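Local structure of migration inhibitory factor (Trichinella spiralis, 1HFO) at residues N72-L83 and N92-N100. The protein belongs to the macrophage migration inhibitory factor family, whose members assemble as trimers of beta-alpha-beta subunits. Numbering follows the deposited sequence.
Sequences NRDHSAKLFDHL and NRMYIHFVN
Helix 72-83 lies across strand 94-100 with Phe98, Ile96 and Met94 turned toward it, the two axes 10.2 Å apart and running at 138°, closer to antiparallel than parallel. They are the helix and second strand of the beta-alpha-beta unit formed by strand 57-63, helix 69-87 and strand 94-100 in the MIF fold. Phe98 pushes its ring against the helix between Asn72 and Leu79: Leu79 CD2 meets the ring edge at CE1 (3.7 Å), while CZ reaches Ser76 CB at 3.9 Å. The Asn72 amide slides past the root of this ring, the planes only 10° apart, with OD1 3.6 Å from Phe98 CB; its ND2 is hydrogen-bonded to Asp104 O of the second subunit. That subunit also extends the sheet by pairing with Tyr95 and Ile96. Farther along, Phe80 slides alongside Met94 and Ile96 in the opposite direction, and its CE1 touches Ile96 CG1 at 3.8 Å. The Met94 chain bends at its last torsion (chi3 -71°), which lays CE against Phe80 CD2 (3.7 Å). Met94 SD, oblique to the Phe80 ring in a Met-aromatic contact, lies 3.9 Å from Leu83 CB. Met94 O, buried without a hydrogen-bond partner, lies at the edge of the Phe80 ring, in its plane, 3.2 Å from CE2.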
ATOM      1  N   ASN A  72      -8.462  -1.735 -18.747  1.00 29.02           N
ATOM      2  CA  ASN A  72      -7.559  -2.472 -17.882  1.00 28.08           C
ATOM      3  C   ASN A  72      -6.977  -3.745 -18.460  1.00 27.24           C
ATOM      4  O   ASN A  72      -5.898  -4.163 -18.057  1.00 26.87           O
ATOM      5  CB  ASN A  72      -8.235  -2.757 -16.536  1.00 25.96           C
ATOM      6  CG  ASN A  72      -8.532  -1.475 -15.764  1.00 24.91           C
ATOM      7  OD1 ASN A  72      -7.809  -0.487 -15.913  1.00 27.30           O
ATOM      8  ND2 ASN A  72      -9.585  -1.482 -14.941  1.00 24.26           N
ATOM      9  N   ARG A  73      -7.683  -4.375 -19.390  1.00 28.84           N
ATOM     10  CA  ARG A  73      -7.164  -5.596 -19.989  1.00 29.95           C
ATOM     11  C   ARG A  73      -5.894  -5.284 -20.782  1.00 27.92           C
ATOM     12  O   ARG A  73      -4.892  -5.985 -20.665  1.00 31.79           O
ATOM     13  CB  ARG A  73      -8.222  -6.214 -20.894  1.00 35.08           C
ATOM     14  CG  ARG A  73      -7.919  -7.628 -21.345  1.00 41.39           C
ATOM     15  CD  ARG A  73      -9.194  -8.458 -21.341  1.00 45.31           C
ATOM     16  NE  ARG A  73      -9.598  -8.819 -19.983  1.00 49.84           N
ATOM     17  CZ  ARG A  73     -10.791  -9.312 -19.660  1.00 52.07           C
ATOM     18  NH1 ARG A  73     -11.711  -9.500 -20.599  1.00 54.35           N
ATOM     19  NH2 ARG A  73     -11.059  -9.633 -18.400  1.00 54.04           N
ATOM     20  N   ASP A  74      -5.938  -4.231 -21.588  1.00 30.96           N
ATOM     21  CA  ASP A  74      -4.770  -3.848 -22.374  1.00 31.64           C
ATOM     22  C   ASP A  74      -3.667  -3.389 -21.419  1.00 29.47           C
ATOM     23  O   ASP A  74      -2.497  -3.754 -21.568  1.00 26.23           O
ATOM     24  CB  ASP A  74      -5.121  -2.724 -23.351  1.00 38.08           C
ATOM     25  CG  ASP A  74      -3.963  -2.376 -24.269  1.00 41.69           C
ATOM     26  OD1 ASP A  74      -3.012  -3.183 -24.340  1.00 46.11           O
ATOM     27  OD2 ASP A  74      -4.003  -1.309 -24.922  1.00 47.52           O
ATOM     28  N   HIS A  75      -4.036  -2.582 -20.431  1.00 25.47           N
ATOM     29  CA  HIS A  75      -3.047  -2.126 -19.465  1.00 24.11           C
ATOM     30  C   HIS A  75      -2.305  -3.319 -18.886  1.00 19.41           C
ATOM     31  O   HIS A  75      -1.081  -3.306 -18.756  1.00 23.12           O
ATOM     32  CB  HIS A  75      -3.707  -1.383 -18.294  1.00 21.61           C
ATOM     33  CG  HIS A  75      -4.300  -0.060 -18.664  1.00 21.37           C
ATOM     34  ND1 HIS A  75      -3.875   0.671 -19.751  1.00 26.35           N
ATOM     35  CD2 HIS A  75      -5.253   0.687 -18.058  1.00 20.68           C
ATOM     36  CE1 HIS A  75      -4.538   1.812 -19.799  1.00 22.40           C
ATOM     37  NE2 HIS A  75      -5.379   1.847 -18.782  1.00 25.43           N
ATOM     38  N   SER A  76      -3.068  -4.343 -18.503  1.00 20.87           N
ATOM     39  CA  SER A  76      -2.512  -5.544 -17.884  1.00 19.87           C
ATOM     40  C   SER A  76      -1.553  -6.352 -18.751  1.00 21.97           C
ATOM     41  O   SER A  76      -0.516  -6.834 -18.275  1.00 23.37           O
ATOM     42  CB  SER A  76      -3.643  -6.474 -17.424  1.00 21.04           C
ATOM     43  OG  SER A  76      -3.103  -7.555 -16.680  1.00 25.54           O
ATOM     44  N   ALA A  77      -1.920  -6.529 -20.012  1.00 25.41           N
ATOM     45  CA  ALA A  77      -1.093  -7.291 -20.932  1.00 26.94           C
ATOM     46  C   ALA A  77       0.281  -6.628 -21.004  1.00 25.36           C
ATOM     47  O   ALA A  77       1.308  -7.279 -20.819  1.00 26.65           O
ATOM     48  CB  ALA A  77      -1.742  -7.316 -22.299  1.00 28.56           C
ATOM     49  N   LYS A  78       0.282  -5.322 -21.240  1.00 25.36           N
ATOM     50  CA  LYS A  78       1.527  -4.561 -21.361  1.00 24.68           C
ATOM     51  C   LYS A  78       2.374  -4.527 -20.089  1.00 25.02           C
ATOM     52  O   LYS A  78       3.600  -4.716 -20.133  1.00 21.47           O
ATOM     53  CB  LYS A  78       1.201  -3.139 -21.805  1.00 26.15           C
ATOM     54  CG  LYS A  78       0.551  -3.054 -23.176  1.00 29.64           C
ATOM     55  CD  LYS A  78       0.471  -1.619 -23.639  1.00 31.31           C
ATOM     56  CE  LYS A  78      -0.729  -1.385 -24.544  1.00 32.94           C
ATOM     57  NZ  LYS A  78      -0.750  -2.318 -25.700  1.00 33.88           N
ATOM     58  N   LEU A  79       1.727  -4.258 -18.953  1.00 24.55           N
ATOM     59  CA  LEU A  79       2.438  -4.197 -17.689  1.00 22.59           C
ATOM     60  C   LEU A  79       3.021  -5.549 -17.295  1.00 18.76           C
ATOM     61  O   LEU A  79       4.138  -5.624 -16.792  1.00 20.40           O
ATOM     62  CB  LEU A  79       1.508  -3.687 -16.571  1.00 22.61           C
ATOM     63  CG  LEU A  79       1.328  -2.173 -16.420  1.00 30.75           C
ATOM     64  CD1 LEU A  79       0.932  -1.568 -17.746  1.00 34.36           C
ATOM     65  CD2 LEU A  79       0.275  -1.873 -15.350  1.00 29.65           C
ATOM     66  N   PHE A  80       2.266  -6.623 -17.497  1.00 20.74           N
ATOM     67  CA  PHE A  80       2.773  -7.934 -17.136  1.00 21.17           C
ATOM     68  C   PHE A  80       3.933  -8.368 -18.018  1.00 21.46           C
ATOM     69  O   PHE A  80       4.896  -8.961 -17.533  1.00 22.42           O
ATOM     70  CB  PHE A  80       1.663  -8.969 -17.183  1.00 21.61           C
ATOM     71  CG  PHE A  80       0.883  -9.056 -15.908  1.00 20.07           C
ATOM     72  CD1 PHE A  80      -0.050  -8.080 -15.578  1.00 21.83           C
ATOM     73  CD2 PHE A  80       1.102 -10.101 -15.023  1.00 21.57           C
ATOM     74  CE1 PHE A  80      -0.764  -8.148 -14.361  1.00 22.89           C
ATOM     75  CE2 PHE A  80       0.403 -10.183 -13.816  1.00 23.51           C
ATOM     76  CZ  PHE A  80      -0.535  -9.192 -13.490  1.00 21.29           C
ATOM     77  N   ASP A  81       3.842  -8.067 -19.305  1.00 24.09           N
ATOM     78  CA  ASP A  81       4.929  -8.394 -20.225  1.00 26.68           C
ATOM     79  C   ASP A  81       6.180  -7.644 -19.761  1.00 23.61           C
ATOM     80  O   ASP A  81       7.265  -8.214 -19.638  1.00 24.80           O
ATOM     81  CB  ASP A  81       4.558  -7.986 -21.654  1.00 28.64           C
ATOM     82  CG  ASP A  81       5.764  -7.929 -22.579  1.00 41.75           C
ATOM     83  OD1 ASP A  81       6.485  -8.946 -22.689  1.00 42.48           O
ATOM     84  OD2 ASP A  81       5.992  -6.861 -23.195  1.00 45.47           O
ATOM     85  N   HIS A  82       6.010  -6.364 -19.454  1.00 22.81           N
ATOM     86  CA  HIS A  82       7.116  -5.541 -18.997  1.00 20.56           C
ATOM     87  C   HIS A  82       7.761  -6.076 -17.716  1.00 19.97           C
ATOM     88  O   HIS A  82       8.975  -6.230 -17.634  1.00 20.97           O
ATOM     89  CB  HIS A  82       6.619  -4.098 -18.791  1.00 25.12           C
ATOM     90  CG  HIS A  82       7.662  -3.183 -18.243  1.00 28.31           C
ATOM     91  ND1 HIS A  82       8.752  -2.774 -18.981  1.00 28.88           N
ATOM     92  CD2 HIS A  82       7.821  -2.653 -17.009  1.00 27.69           C
ATOM     93  CE1 HIS A  82       9.539  -2.035 -18.221  1.00 27.17           C
ATOM     94  NE2 HIS A  82       8.998  -1.948 -17.021  1.00 28.51           N
ATOM     95  N   LEU A  83       6.949  -6.368 -16.699  1.00 16.81           N
ATOM     96  CA  LEU A  83       7.489  -6.872 -15.449  1.00 18.40           C
ATOM     97  C   LEU A  83       8.161  -8.259 -15.587  1.00 17.50           C
ATOM     98  O   LEU A  83       9.201  -8.517 -14.981  1.00 22.49           O
ATOM     99  CB  LEU A  83       6.368  -6.903 -14.399  1.00 20.26           C
ATOM    100  CG  LEU A  83       5.806  -5.501 -14.091  1.00 18.79           C
ATOM    101  CD1 LEU A  83       4.541  -5.624 -13.239  1.00 19.42           C
ATOM    102  CD2 LEU A  83       6.853  -4.671 -13.354  1.00 18.44           C
ATOM    103  N   ASN A  92       1.739 -15.483 -13.933  1.00 29.58           N
ATOM    104  CA  ASN A  92       0.688 -16.021 -13.075  1.00 29.03           C
ATOM    105  C   ASN A  92       1.034 -15.895 -11.599  1.00 28.61           C
ATOM    106  O   ASN A  92       0.330 -16.446 -10.750  1.00 29.87           O
ATOM    107  CB  ASN A  92       0.370 -17.493 -13.406  1.00 31.50           C
ATOM    108  CG  ASN A  92       1.587 -18.411 -13.344  1.00 30.92           C
ATOM    109  OD1 ASN A  92       2.619 -18.095 -12.751  1.00 29.63           O
ATOM    110  ND2 ASN A  92       1.450 -19.585 -13.956  1.00 35.40           N
ATOM    111  N   ARG A  93       2.115 -15.172 -11.294  1.00 26.84           N
ATOM    112  CA  ARG A  93       2.531 -14.956  -9.919  1.00 23.61           C
ATOM    113  C   ARG A  93       2.600 -13.468  -9.606  1.00 18.20           C
ATOM    114  O   ARG A  93       3.402 -13.039  -8.796  1.00 19.42           O
ATOM    115  CB  ARG A  93       3.879 -15.605  -9.634  1.00 23.59           C
ATOM    116  CG  ARG A  93       3.802 -17.135  -9.651  1.00 26.13           C
ATOM    117  CD  ARG A  93       5.133 -17.756  -9.304  1.00 25.64           C
ATOM    118  NE  ARG A  93       5.501 -17.588  -7.905  1.00 26.94           N
ATOM    119  CZ  ARG A  93       4.853 -18.144  -6.884  1.00 27.74           C
ATOM    120  NH1 ARG A  93       3.789 -18.916  -7.108  1.00 25.90           N
ATOM    121  NH2 ARG A  93       5.276 -17.934  -5.642  1.00 24.22           N
ATOM    122  N   MET A  94       1.739 -12.707 -10.271  1.00 23.75           N
ATOM    123  CA  MET A  94       1.663 -11.260 -10.052  1.00 24.09           C
ATOM    124  C   MET A  94       0.235 -10.741 -10.136  1.00 20.76           C
ATOM    125  O   MET A  94      -0.556 -11.165 -10.978  1.00 19.73           O
ATOM    126  CB  MET A  94       2.506 -10.505 -11.083  1.00 25.20           C
ATOM    127  CG  MET A  94       3.989 -10.699 -10.941  1.00 22.37           C
ATOM    128  SD  MET A  94       4.868  -9.587 -12.060  1.00 23.07           S
ATOM    129  CE  MET A  94       4.518 -10.323 -13.619  1.00 27.15           C
ATOM    130  N   TYR A  95      -0.095  -9.809  -9.242  1.00 18.37           N
ATOM    131  CA  TYR A  95      -1.404  -9.186  -9.259  1.00 18.43           C
ATOM    132  C   TYR A  95      -1.180  -7.689  -9.362  1.00 17.58           C
ATOM    133  O   TYR A  95      -0.255  -7.165  -8.747  1.00 19.79           O
ATOM    134  CB  TYR A  95      -2.160  -9.411  -7.953  1.00 21.82           C
ATOM    135  CG  TYR A  95      -2.855 -10.732  -7.819  1.00 22.53           C
ATOM    136  CD1 TYR A  95      -3.745 -11.179  -8.793  1.00 24.98           C
ATOM    137  CD2 TYR A  95      -2.674 -11.507  -6.680  1.00 23.64           C
ATOM    138  CE1 TYR A  95      -4.444 -12.385  -8.624  1.00 30.25           C
ATOM    139  CE2 TYR A  95      -3.365 -12.707  -6.501  1.00 24.62           C
ATOM    140  CZ  TYR A  95      -4.244 -13.136  -7.473  1.00 25.72           C
ATOM    141  OH  TYR A  95      -4.921 -14.328  -7.287  1.00 31.46           O
ATOM    142  N   ILE A  96      -2.036  -7.021 -10.117  1.00 18.21           N
ATOM    143  CA  ILE A  96      -1.975  -5.570 -10.214  1.00 19.42           C
ATOM    144  C   ILE A  96      -3.386  -5.015 -10.011  1.00 21.84           C
ATOM    145  O   ILE A  96      -4.318  -5.385 -10.723  1.00 20.05           O
ATOM    146  CB  ILE A  96      -1.443  -5.078 -11.582  1.00 19.47           C
ATOM    147  CG1 ILE A  96       0.003  -5.540 -11.776  1.00 24.24           C
ATOM    148  CG2 ILE A  96      -1.554  -3.532 -11.647  1.00 17.53           C
ATOM    149  CD1 ILE A  96       0.949  -5.203 -10.631  1.00 29.68           C
ATOM    150  N   HIS A  97      -3.537  -4.127  -9.032  1.00 19.69           N
ATOM    151  CA  HIS A  97      -4.824  -3.519  -8.782  1.00 18.38           C
ATOM    152  C   HIS A  97      -4.865  -2.184  -9.505  1.00 16.65           C
ATOM    153  O   HIS A  97      -4.025  -1.311  -9.250  1.00 19.20           O
ATOM    154  CB  HIS A  97      -5.046  -3.258  -7.291  1.00 16.63           C
ATOM    155  CG  HIS A  97      -6.430  -2.771  -6.980  1.00 18.68           C
ATOM    156  ND1 HIS A  97      -6.738  -2.075  -5.832  1.00 22.60           N
ATOM    157  CD2 HIS A  97      -7.582  -2.857  -7.687  1.00 20.87           C
ATOM    158  CE1 HIS A  97      -8.020  -1.754  -5.844  1.00 19.36           C
ATOM    159  NE2 HIS A  97      -8.555  -2.215  -6.959  1.00 26.97           N
ATOM    160  N   PHE A  98      -5.832  -2.038 -10.400  1.00 17.02           N
ATOM    161  CA  PHE A  98      -6.002  -0.814 -11.174  1.00 20.22           C
ATOM    162  C   PHE A  98      -6.998   0.102 -10.468  1.00 20.43           C
ATOM    163  O   PHE A  98      -8.137  -0.288 -10.171  1.00 19.95           O
ATOM    164  CB  PHE A  98      -6.478  -1.157 -12.591  1.00 21.85           C
ATOM    165  CG  PHE A  98      -5.486  -1.978 -13.379  1.00 23.47           C
ATOM    166  CD1 PHE A  98      -4.315  -1.398 -13.870  1.00 26.18           C
ATOM    167  CD2 PHE A  98      -5.713  -3.338 -13.615  1.00 25.49           C
ATOM    168  CE1 PHE A  98      -3.378  -2.153 -14.580  1.00 26.30           C
ATOM    169  CE2 PHE A  98      -4.783  -4.106 -14.327  1.00 29.38           C
ATOM    170  CZ  PHE A  98      -3.612  -3.516 -14.812  1.00 23.71           C
ATOM    171  N   VAL A  99      -6.550   1.320 -10.176  1.00 19.50           N
ATOM    172  CA  VAL A  99      -7.380   2.283  -9.470  1.00 18.19           C
ATOM    173  C   VAL A  99      -7.563   3.599 -10.202  1.00 19.13           C
ATOM    174  O   VAL A  99      -6.586   4.282 -10.508  1.00 21.37           O
ATOM    175  CB  VAL A  99      -6.778   2.600  -8.085  1.00 22.39           C
ATOM    176  CG1 VAL A  99      -7.698   3.537  -7.332  1.00 21.84           C
ATOM    177  CG2 VAL A  99      -6.537   1.303  -7.303  1.00 22.56           C
ATOM    178  N   ASN A 100      -8.814   3.958 -10.464  1.00 18.72           N
ATOM    179  CA  ASN A 100      -9.147   5.210 -11.132  1.00 21.88           C
ATOM    180  C   ASN A 100      -9.431   6.209 -10.007  1.00 21.54           C
ATOM    181  O   ASN A 100     -10.423   6.079  -9.291  1.00 22.11           O
ATOM    182  CB  ASN A 100     -10.384   5.000 -12.011  1.00 24.22           C
ATOM    183  CG  ASN A 100     -10.896   6.286 -12.644  1.00 29.38           C
ATOM    184  OD1 ASN A 100     -10.160   7.263 -12.801  1.00 31.21           O
ATOM    185  ND2 ASN A 100     -12.173   6.277 -13.036  1.00 30.26           N
TER